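Phenazine biosynthesis protein PhzF family (Enterococcus faecalis, PDB 1S7J) probably acts as an isomerase of the PhzF family, whose members share the two-lobed fold of the diaminopimelate epimerase clan. Local coordinates at residues A[5-10]-A[251-256]; A[20-25]-A[40-45]; A[46-51]-A[59-64]. All coordinates share one frame; numbering follows the deposited sequence.

Contact 1 of 3, residues A[5-10]-A[251-256]; sequences YYIVDA and KLFAKG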
loop_
_atom_site.group_PDB
_atom_site.type_symbol
_atom_site.label_atom_id
_atom_site.label_comp_id
_atom_site.label_asym_id
_atom_site.label_seq_id
_atom_site.Cartn_x
_atom_site.Cartn_y
_atom_site.Cartn_z
ATOM N N TYR A 5 2.869 4.813 -20.790
ATOM C CA TYR A 5 2.772 4.190 -19.486
ATOM C C TYR A 5 3.861 4.712 -18.615
ATOM O O TYR A 5 4.799 5.354 -19.093
ATOM C CB TYR A 5 2.817 2.647 -19.572
ATOM C CG TYR A 5 4.136 2.071 -20.006
ATOM C CD1 TYR A 5 5.192 1.926 -19.103
ATOM C CD2 TYR A 5 4.344 1.677 -21.326
ATOM C CE1 TYR A 5 6.416 1.415 -19.509
ATOM C CE2 TYR A 5 5.552 1.168 -21.737
ATOM C CZ TYR A 5 6.590 1.036 -20.828
ATOM O OH TYR A 5 7.794 0.531 -21.248
ATOM N N TYR A 6 3.729 4.497 -17.301
ATOM C CA TYR A 6 4.705 4.956 -16.332
ATOM C C TYR A 6 4.902 3.878 -15.297
ATOM O O TYR A 6 3.996 3.096 -15.036
ATOM C CB TYR A 6 4.217 6.256 -15.649
ATOM C CG TYR A 6 3.963 7.416 -16.606
ATOM C CD1 TYR A 6 2.876 7.393 -17.492
ATOM C CD2 TYR A 6 4.823 8.509 -16.649
ATOM C CE1 TYR A 6 2.666 8.428 -18.403
ATOM C CE2 TYR A 6 4.621 9.549 -17.555
ATOM C CZ TYR A 6 3.547 9.504 -18.428
ATOM O OH TYR A 6 3.375 10.518 -19.329
ATOM N N ILE A 7 6.108 3.776 -14.772
ATOM C CA ILE A 7 6.425 2.796 -13.748
ATOM C C ILE A 7 6.928 3.620 -12.613
ATOM O O ILE A 7 7.971 4.265 -12.731
ATOM C CB ILE A 7 7.555 1.834 -14.182
ATOM C CG1 ILE A 7 7.221 1.153 -15.509
ATOM C CG2 ILE A 7 7.790 0.806 -13.102
ATOM C CD1 ILE A 7 5.999 0.294 -15.467
ATOM N N VAL A 8 6.190 3.664 -11.519
ATOM C CA VAL A 8 6.609 4.448 -10.385
ATOM C C VAL A 8 6.711 3.664 -9.107
ATOM O O VAL A 8 5.969 2.695 -8.890
ATOM C CB VAL A 8 5.706 5.718 -10.206
ATOM C CG1 VAL A 8 4.548 5.697 -11.183
ATOM C CG2 VAL A 8 5.219 5.865 -8.777
ATOM N N ASP A 9 7.698 4.010 -8.304
ATOM C CA ASP A 9 7.917 3.386 -7.023
ATOM C C ASP A 9 7.223 4.290 -5.992
ATOM O O ASP A 9 7.715 5.380 -5.675
ATOM C CB ASP A 9 9.416 3.283 -6.721
ATOM C CG ASP A 9 10.158 2.419 -7.740
ATOM O OD1 ASP A 9 11.379 2.620 -7.913
ATOM O OD2 ASP A 9 9.522 1.548 -8.371
ATOM N N ALA A 10 6.036 3.878 -5.563
ATOM C CA ALA A 10 5.256 4.637 -4.593
ATOM C C ALA A 10 5.860 4.518 -3.201
ATOM O O ALA A 10 6.275 3.444 -2.788
ATOM C CB ALA A 10 3.825 4.162 -4.598
ATOM N N LYS A 251 8.666 8.033 -7.048
ATOM C CA LYS A 251 9.760 8.155 -8.022
ATOM C C LYS A 251 9.474 7.426 -9.303
ATOM O O LYS A 251 9.089 6.256 -9.293
ATOM C CB LYS A 251 11.066 7.634 -7.425
ATOM C CG LYS A 251 12.039 8.733 -6.993
ATOM C CD LYS A 251 12.620 9.476 -8.197
ATOM C CE LYS A 251 13.659 10.520 -7.780
ATOM N NZ LYS A 251 14.833 9.916 -7.087
ATOM N N LEU A 252 9.643 8.118 -10.421
ATOM C CA LEU A 252 9.426 7.534 -11.735
ATOM C C LEU A 252 10.622 6.635 -12.052
ATOM O O LEU A 252 11.776 7.073 -11.978
ATOM C CB LEU A 252 9.337 8.621 -12.800
ATOM C CG LEU A 252 8.333 8.487 -13.948
ATOM C CD1 LEU A 252 9.006 8.819 -15.261
ATOM C CD2 LEU A 252 7.741 7.125 -13.999
ATOM N N PHE A 253 10.355 5.376 -12.329
ATOM C CA PHE A 253 11.407 4.447 -12.684
ATOM C C PHE A 253 11.575 4.473 -14.188
ATOM O O PHE A 253 12.683 4.547 -14.690
ATOM C CB PHE A 253 11.064 3.007 -12.233
ATOM C CG PHE A 253 11.986 1.974 -12.796
ATOM C CD1 PHE A 253 13.337 1.940 -12.415
ATOM C CD2 PHE A 253 11.538 1.074 -13.767
ATOM C CE1 PHE A 253 14.232 1.028 -13.003
ATOM C CE2 PHE A 253 12.423 0.155 -14.363
ATOM C CZ PHE A 253 13.774 0.136 -13.979
ATOM N N ALA A 254 10.451 4.391 -14.902
ATOM C CA ALA A 254 10.449 4.385 -16.351
ATOM C C ALA A 254 9.186 4.979 -16.947
ATOM O O ALA A 254 8.140 5.017 -16.310
ATOM C CB ALA A 254 10.632 2.963 -16.865
ATOM N N LYS A 255 9.301 5.410 -18.190
ATOM C CA LYS A 255 8.213 6.010 -18.955
ATOM C C LYS A 255 8.368 5.470 -20.366
ATOM O O LYS A 255 9.492 5.407 -20.875
ATOM C CB LYS A 255 8.391 7.546 -18.982
ATOM C CG LYS A 255 7.429 8.273 -19.894
ATOM C CD LYS A 255 7.985 9.641 -20.300
ATOM C CE LYS A 255 7.541 10.018 -21.711
ATOM N NZ LYS A 255 7.984 11.391 -22.090
ATOM N N GLY A 256 7.285 5.108 -21.010
ATOM C CA GLY A 256 7.403 4.586 -22.354
ATOM C C GLY A 256 6.094 4.480 -23.029
ATOM O O GLY A 256 5.186 5.257 -22.752
#

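Contact 2 of 3, residues A[20-25]-A[40-45]; sequences PAAVYV and IENNLS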
loop_
_atom_site.group_PDB
_atom_site.type_symbol
_atom_site.label_atom_id
_atom_site.label_comp_id
_atom_site.label_asym_id
_atom_site.label_seq_id
_atom_site.Cartn_x
_atom_site.Cartn_y
_atom_site.Cartn_z
ATOM N N PRO A 20 6.536 -0.580 -6.256
ATOM C CA PRO A 20 6.324 -0.340 -7.688
ATOM C C PRO A 20 4.974 -0.680 -8.267
ATOM O O PRO A 20 4.364 -1.697 -7.927
ATOM C CB PRO A 20 7.401 -1.196 -8.323
ATOM C CG PRO A 20 7.407 -2.390 -7.436
ATOM C CD PRO A 20 7.390 -1.766 -6.055
ATOM N N ALA A 21 4.554 0.139 -9.240
ATOM C CA ALA A 21 3.295 -0.046 -9.947
ATOM C C ALA A 21 3.381 0.604 -11.317
ATOM O O ALA A 21 4.131 1.563 -11.511
ATOM C CB ALA A 21 2.132 0.564 -9.146
ATOM N N ALA A 22 2.647 0.067 -12.274
ATOM C CA ALA A 22 2.615 0.613 -13.620
ATOM C C ALA A 22 1.292 1.329 -13.764
ATOM O O ALA A 22 0.277 0.811 -13.345
ATOM C CB ALA A 22 2.698 -0.496 -14.633
ATOM N N VAL A 23 1.289 2.535 -14.335
ATOM C CA VAL A 23 0.032 3.249 -14.521
ATOM C C VAL A 23 -0.180 3.662 -15.964
ATOM O O VAL A 23 0.738 4.140 -16.623
ATOM C CB VAL A 23 -0.124 4.448 -13.566
ATOM C CG1 VAL A 23 1.051 4.549 -12.621
ATOM C CG2 VAL A 23 -0.354 5.734 -14.332
ATOM N N TYR A 24 -1.377 3.384 -16.480
ATOM C CA TYR A 24 -1.730 3.731 -17.848
ATOM C C TYR A 24 -2.850 4.730 -17.868
ATOM O O TYR A 24 -3.967 4.432 -17.391
ATOM C CB TYR A 24 -2.188 2.507 -18.631
ATOM C CG TYR A 24 -1.100 1.594 -19.089
ATOM C CD1 TYR A 24 -0.360 0.846 -18.181
ATOM C CD2 TYR A 24 -0.823 1.442 -20.450
ATOM C CE1 TYR A 24 0.629 -0.039 -18.611
ATOM C CE2 TYR A 24 0.157 0.563 -20.893
ATOM C CZ TYR A 24 0.878 -0.177 -19.975
ATOM O OH TYR A 24 1.806 -1.069 -20.409
ATOM N N VAL A 25 -2.580 5.938 -18.363
ATOM C CA VAL A 25 -3.614 6.950 -18.482
ATOM C C VAL A 25 -4.114 6.852 -19.922
ATOM O O VAL A 25 -3.422 7.221 -20.857
ATOM C CB VAL A 25 -3.101 8.383 -18.193
ATOM C CG1 VAL A 25 -4.272 9.362 -18.235
ATOM C CG2 VAL A 25 -2.433 8.451 -16.829
ATOM N N ILE A 40 -0.373 -9.031 -16.816
ATOM C CA ILE A 40 0.345 -10.293 -16.811
ATOM C C ILE A 40 1.715 -10.033 -17.421
ATOM O O ILE A 40 2.755 -10.397 -16.855
ATOM C CB ILE A 40 -0.390 -11.354 -17.660
ATOM C CG1 ILE A 40 -1.743 -11.683 -17.024
ATOM C CG2 ILE A 40 0.447 -12.603 -17.784
ATOM C CD1 ILE A 40 -2.611 -12.599 -17.860
ATOM N N GLU A 41 1.686 -9.349 -18.562
ATOM C CA GLU A 41 2.851 -8.990 -19.345
ATOM C C GLU A 41 3.988 -8.273 -18.595
ATOM O O GLU A 41 5.137 -8.732 -18.635
ATOM C CB GLU A 41 2.406 -8.163 -20.559
ATOM C CG GLU A 41 3.517 -7.756 -21.514
ATOM C CD GLU A 41 4.236 -8.936 -22.157
ATOM O OE1 GLU A 41 5.478 -8.943 -22.136
ATOM O OE2 GLU A 41 3.563 -9.842 -22.692
ATOM N N ASN A 42 3.694 -7.144 -17.967
ATOM C CA ASN A 42 4.736 -6.427 -17.239
ATOM C C ASN A 42 5.049 -7.040 -15.891
ATOM O O ASN A 42 6.000 -6.645 -15.215
ATOM C CB ASN A 42 4.418 -4.937 -17.122
ATOM C CG ASN A 42 3.072 -4.668 -16.518
ATOM O OD1 ASN A 42 2.636 -5.361 -15.604
ATOM N ND2 ASN A 42 2.393 -3.630 -17.010
ATOM N N ASN A 43 4.212 -8.019 -15.495
ATOM C CA ASN A 43 4.361 -8.787 -14.258
ATOM C C ASN A 43 4.654 -7.973 -12.994
ATOM O O ASN A 43 5.321 -8.458 -12.077
ATOM C CB ASN A 43 5.465 -9.846 -14.482
ATOM C CG ASN A 43 5.257 -11.106 -13.653
ATOM O OD1 ASN A 43 4.138 -11.634 -13.564
ATOM N ND2 ASN A 43 6.344 -11.632 -13.113
ATOM N N LEU A 44 4.174 -6.748 -12.941
ATOM C CA LEU A 44 4.399 -5.914 -11.765
ATOM C C LEU A 44 3.327 -6.169 -10.722
ATOM O O LEU A 44 2.319 -6.812 -11.008
ATOM C CB LEU A 44 4.445 -4.432 -12.156
ATOM C CG LEU A 44 5.680 -4.008 -12.963
ATOM C CD1 LEU A 44 5.581 -2.547 -13.353
ATOM C CD2 LEU A 44 6.929 -4.244 -12.128
ATOM N N SER A 45 3.569 -5.695 -9.501
ATOM C CA SER A 45 2.634 -5.869 -8.376
ATOM C C SER A 45 1.190 -5.604 -8.832
ATOM O O SER A 45 0.320 -6.490 -8.763
ATOM C CB SER A 45 3.018 -4.910 -7.235
ATOM O OG SER A 45 2.457 -5.302 -6.003
#

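Contact 3 of 3, residues A[46-51]-A[59-64]; sequences ETAFTV and LRWFTP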
loop_
_atom_site.group_PDB
_atom_site.type_symbol
_atom_site.label_atom_id
_atom_site.label_comp_id
_atom_site.label_asym_id
_atom_site.label_seq_id
_atom_site.Cartn_x
_atom_site.Cartn_y
_atom_site.Cartn_z
ATOM N N GLU A 46 0.958 -4.401 -9.332
ATOM C CA GLU A 46 -0.345 -3.982 -9.829
ATOM C C GLU A 46 -0.132 -3.050 -11.018
ATOM O O GLU A 46 0.900 -2.367 -11.100
ATOM C CB GLU A 46 -1.122 -3.187 -8.735
ATOM C CG GLU A 46 -1.956 -4.013 -7.733
ATOM C CD GLU A 46 -1.142 -4.578 -6.556
ATOM O OE1 GLU A 46 -1.591 -5.589 -5.950
ATOM O OE2 GLU A 46 -0.082 -4.016 -6.224
ATOM N N THR A 47 -1.102 -3.027 -11.921
ATOM C CA THR A 47 -1.087 -2.154 -13.089
ATOM C C THR A 47 -2.408 -1.378 -13.050
ATOM O O THR A 47 -3.475 -1.957 -13.181
ATOM C CB THR A 47 -1.005 -2.929 -14.409
ATOM O OG1 THR A 47 0.221 -3.651 -14.461
ATOM C CG2 THR A 47 -1.059 -1.960 -15.599
ATOM N N ALA A 48 -2.320 -0.075 -12.848
ATOM C CA ALA A 48 -3.501 0.779 -12.776
ATOM C C ALA A 48 -3.831 1.451 -14.097
ATOM O O ALA A 48 -2.965 1.996 -14.749
ATOM C CB ALA A 48 -3.307 1.828 -11.688
ATOM N N PHE A 49 -5.091 1.371 -14.494
ATOM C CA PHE A 49 -5.566 1.990 -15.726
ATOM C C PHE A 49 -6.602 3.036 -15.331
ATOM O O PHE A 49 -7.502 2.749 -14.536
ATOM C CB PHE A 49 -6.219 0.951 -16.638
ATOM C CG PHE A 49 -5.312 -0.163 -17.027
ATOM C CD1 PHE A 49 -5.089 -1.231 -16.159
ATOM C CD2 PHE A 49 -4.670 -0.163 -18.262
ATOM C CE1 PHE A 49 -4.245 -2.277 -16.513
ATOM C CE2 PHE A 49 -3.823 -1.204 -18.623
ATOM C CZ PHE A 49 -3.612 -2.265 -17.740
ATOM N N THR A 50 -6.484 4.243 -15.883
ATOM C CA THR A 50 -7.418 5.311 -15.567
ATOM C C THR A 50 -7.865 6.078 -16.805
ATOM O O THR A 50 -7.149 6.135 -17.798
ATOM C CB THR A 50 -6.799 6.299 -14.533
ATOM O OG1 THR A 50 -7.790 7.225 -14.093
ATOM C CG2 THR A 50 -5.639 7.070 -15.144
ATOM N N VAL A 51 -9.090 6.603 -16.758
ATOM C CA VAL A 51 -9.641 7.398 -17.862
ATOM C C VAL A 51 -10.503 8.528 -17.286
ATOM O O VAL A 51 -11.413 8.290 -16.479
ATOM C CB VAL A 51 -10.446 6.570 -18.891
ATOM C CG1 VAL A 51 -10.895 7.354 -20.113
ATOM C CG2 VAL A 51 -9.712 5.330 -19.347
ATOM N N LEU A 59 -10.779 4.778 -11.926
ATOM C CA LEU A 59 -9.638 3.903 -11.667
ATOM C C LEU A 59 -9.989 2.435 -11.837
ATOM O O LEU A 59 -11.126 2.022 -11.611
ATOM C CB LEU A 59 -9.091 4.125 -10.259
ATOM C CG LEU A 59 -7.666 4.671 -10.145
ATOM C CD1 LEU A 59 -7.275 4.703 -8.688
ATOM C CD2 LEU A 59 -6.673 3.824 -10.949
ATOM N N ARG A 60 -8.958 1.647 -12.137
ATOM C CA ARG A 60 -9.075 0.217 -12.360
ATOM C C ARG A 60 -7.698 -0.399 -12.045
ATOM O O ARG A 60 -6.682 0.069 -12.559
ATOM C CB ARG A 60 -9.403 -0.033 -13.820
ATOM C CG ARG A 60 -10.372 -1.131 -14.080
ATOM C CD ARG A 60 -11.735 -0.578 -14.402
ATOM N NE ARG A 60 -12.303 -1.181 -15.609
ATOM C CZ ARG A 60 -12.671 -2.461 -15.713
ATOM N NH1 ARG A 60 -13.183 -2.917 -16.849
ATOM N NH2 ARG A 60 -12.521 -3.280 -14.691
ATOM N N TRP A 61 -7.656 -1.394 -11.173
ATOM C CA TRP A 61 -6.391 -2.043 -10.837
ATOM C C TRP A 61 -6.436 -3.487 -11.251
ATOM O O TRP A 61 -7.471 -4.149 -11.140
ATOM C CB TRP A 61 -6.100 -1.990 -9.344
ATOM C CG TRP A 61 -6.355 -0.688 -8.690
ATOM C CD1 TRP A 61 -5.427 0.264 -8.354
ATOM C CD2 TRP A 61 -7.604 -0.212 -8.199
ATOM N NE1 TRP A 61 -6.025 1.288 -7.675
ATOM C CE2 TRP A 61 -7.369 1.023 -7.562
ATOM C CE3 TRP A 61 -8.919 -0.719 -8.226
ATOM C CZ2 TRP A 61 -8.387 1.766 -6.955
ATOM C CZ3 TRP A 61 -9.933 0.019 -7.625
ATOM C CH2 TRP A 61 -9.660 1.247 -6.996
ATOM N N PHE A 62 -5.290 -3.988 -11.711
ATOM C CA PHE A 62 -5.128 -5.369 -12.129
ATOM C C PHE A 62 -3.797 -5.909 -11.664
ATOM O O PHE A 62 -2.819 -5.173 -11.619
ATOM C CB PHE A 62 -5.113 -5.464 -13.662
ATOM C CG PHE A 62 -6.442 -5.264 -14.306
ATOM C CD1 PHE A 62 -6.908 -3.986 -14.589
ATOM C CD2 PHE A 62 -7.225 -6.356 -14.670
ATOM C CE1 PHE A 62 -8.124 -3.794 -15.224
ATOM C CE2 PHE A 62 -8.448 -6.177 -15.310
ATOM C CZ PHE A 62 -8.899 -4.891 -15.587
ATOM N N THR A 63 -3.774 -7.145 -11.218
ATOM C CA THR A 63 -2.568 -7.794 -10.842
ATOM C C THR A 63 -2.283 -8.879 -11.938
ATOM O O THR A 63 -3.136 -9.156 -12.790
ATOM C CB THR A 63 -2.572 -8.388 -9.417
ATOM O OG1 THR A 63 -3.507 -9.469 -9.401
ATOM C CG2 THR A 63 -2.984 -7.360 -8.385
ATOM N N PRO A 64 -1.163 -9.525 -11.849
ATOM C CA PRO A 64 -0.985 -10.585 -12.806
ATOM C C PRO A 64 -2.048 -11.695 -12.809
ATOM O O PRO A 64 -2.162 -12.458 -13.753
ATOM C CB PRO A 64 0.407 -11.049 -12.594
ATOM C CG PRO A 64 1.109 -9.763 -12.163
ATOM C CD PRO A 64 0.106 -9.177 -11.218
#

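Contact 1 of 3, residues A[5-10]-A[251-256]
I7 O faces two backbone N-H groups, F253 N at 2.7 Å and A254 N at 3.3 Å. The first donor comes nearly end-on to the carbonyl; the second lies in its plane, on a lone pair. Two consecutive residues facing one make this a classic beta bulge, and the register of the antiparallel pair shifts by one residue between I7 and V8. I7 lies against both bulge residues, with CG2 3.8 Å from CD2 of the F253 ring and CG1 beside the methyl of A254. I7 N in turn bonds A254 O; on either flank regular pairing resumes, Y5 with G256 and D9 with K251. Y5 carries CG between its backbone N and carbonyl carbon (chi1 68°), which lays the ring over the glycine backbone; G256 CA stands 4.1 Å from the ring centroid as a CH-pi contact. The other side of the strands carries Y6, V8, L252 and K255, and L252 CD2 reaches Y6 CB at 4.0 Å. The polar ends look elsewhere: D9 OD1 takes the N-H of F16, and K251 NZ bonds E13 O. Strand 19-25 continues the sheet beyond 5-10, while helix 72-85 covers V8 and L252 through V81 and Y85.

Contact 2 of 3, residues A[20-25]-A[40-45]
A22 CB and L44 CD1 meet methyl to methyl at 3.8 Å, the apolar centre of a small contact between a strand and the turn that follows helix 32-42. L44 has CG anti to its carbonyl carbon (chi1 -70°), which turns CD1 to the A22 methyl. From the helix end, the amide nitrogen of N42 comes to the same methyl, with ND2 3.9 Å from A22 CB, and also lies at the edge of the Y24 ring. At the next residue after L44, S45 CB sits 3.6 Å from P20 O. Two groups, L44 CD1 and N42 ND2, thus converge on the buried A22 methyl; the far side is looser. There I40, E41 and N43 are exposed and take no part, and the chain leaves the helix at N43 with positive phi (47°). The turn is tied back by a weak but straight bond from L44 N to N42 OD1, at 3.4 Å, while ND2 makes a weak bond to T47 OG1. This is the return of a beta-alpha-beta unit, in which the chain runs from strand 19-25 through helix 32-42 to strand 47-53 and comes to E46, the predicted active-site residue. Strand 19-25 lies between 2-10 and 47-53, with A21 and V23 turned to helix 72-85.

Contact 3 of 3, residues A[46-51]-A[59-64]
T47 and F62 bind each other through both backbone groups: T47 N gives a 2.8 Å bond to F62 O, approaching almost along the C=O axis, and F62 N returns a 3.1 Å bond to T47 O from above the carbonyl plane. Two residues on, F49 N donates to R60 O at 2.8 Å. Weaker CA-H...O contacts fill in between, from E46 CA to F62 O and from A48 CA to R60 O. Strands 47-53 and 56-62 form a beta hairpin, its strand axes 160° apart in direction, and its two faces have different characters. Aromatic packing rules one: F49 and F62, diagonal neighbours, hold their ring planes nearly perpendicular (89°), with CD1 of F49 3.7 Å from CD1 of F62, and helix 32-42 covers both. R60 leads away on this face to a salt bridge with E67 and a cation-pi contact with W29. Apolar contacts occupy the other, where A48 CB touches L59 CD2, 4.0 Å away, and W61 CD1, beneath helix 72-85. Beside the strand end, E46 and T63 run side by side, and E46 OE1 comes to 3.3 Å from T63 CG2. The E46 chain bends at chi2 (83°); OE2 of this predicted active-site residue is hydrogen-bonded to H73 NE2, while T63 OG1 is held by R66 NH1.

All three contacts belong to one lobe, and the sheet order 251-256, 5-10, 20-25, 46-51, 59-64 carries them from one to the next. Contact 1 is partly buried, contact 2 likewise and without exposed touching residues, while contact 3 is almost wholly buried. Contacts 1 and 3 are antiparallel strand pairs rich in backbone bonds, the former broken by a bulge; contact 2 is a small side-chain contact. Strand 19-25 joins them: Y6 O meets V23 N and V8 O meets A21 N on one edge, and A22 O meets A48 N on the other. Contact 2 ends at S45, where contact 3 begins with the predicted active-site E46.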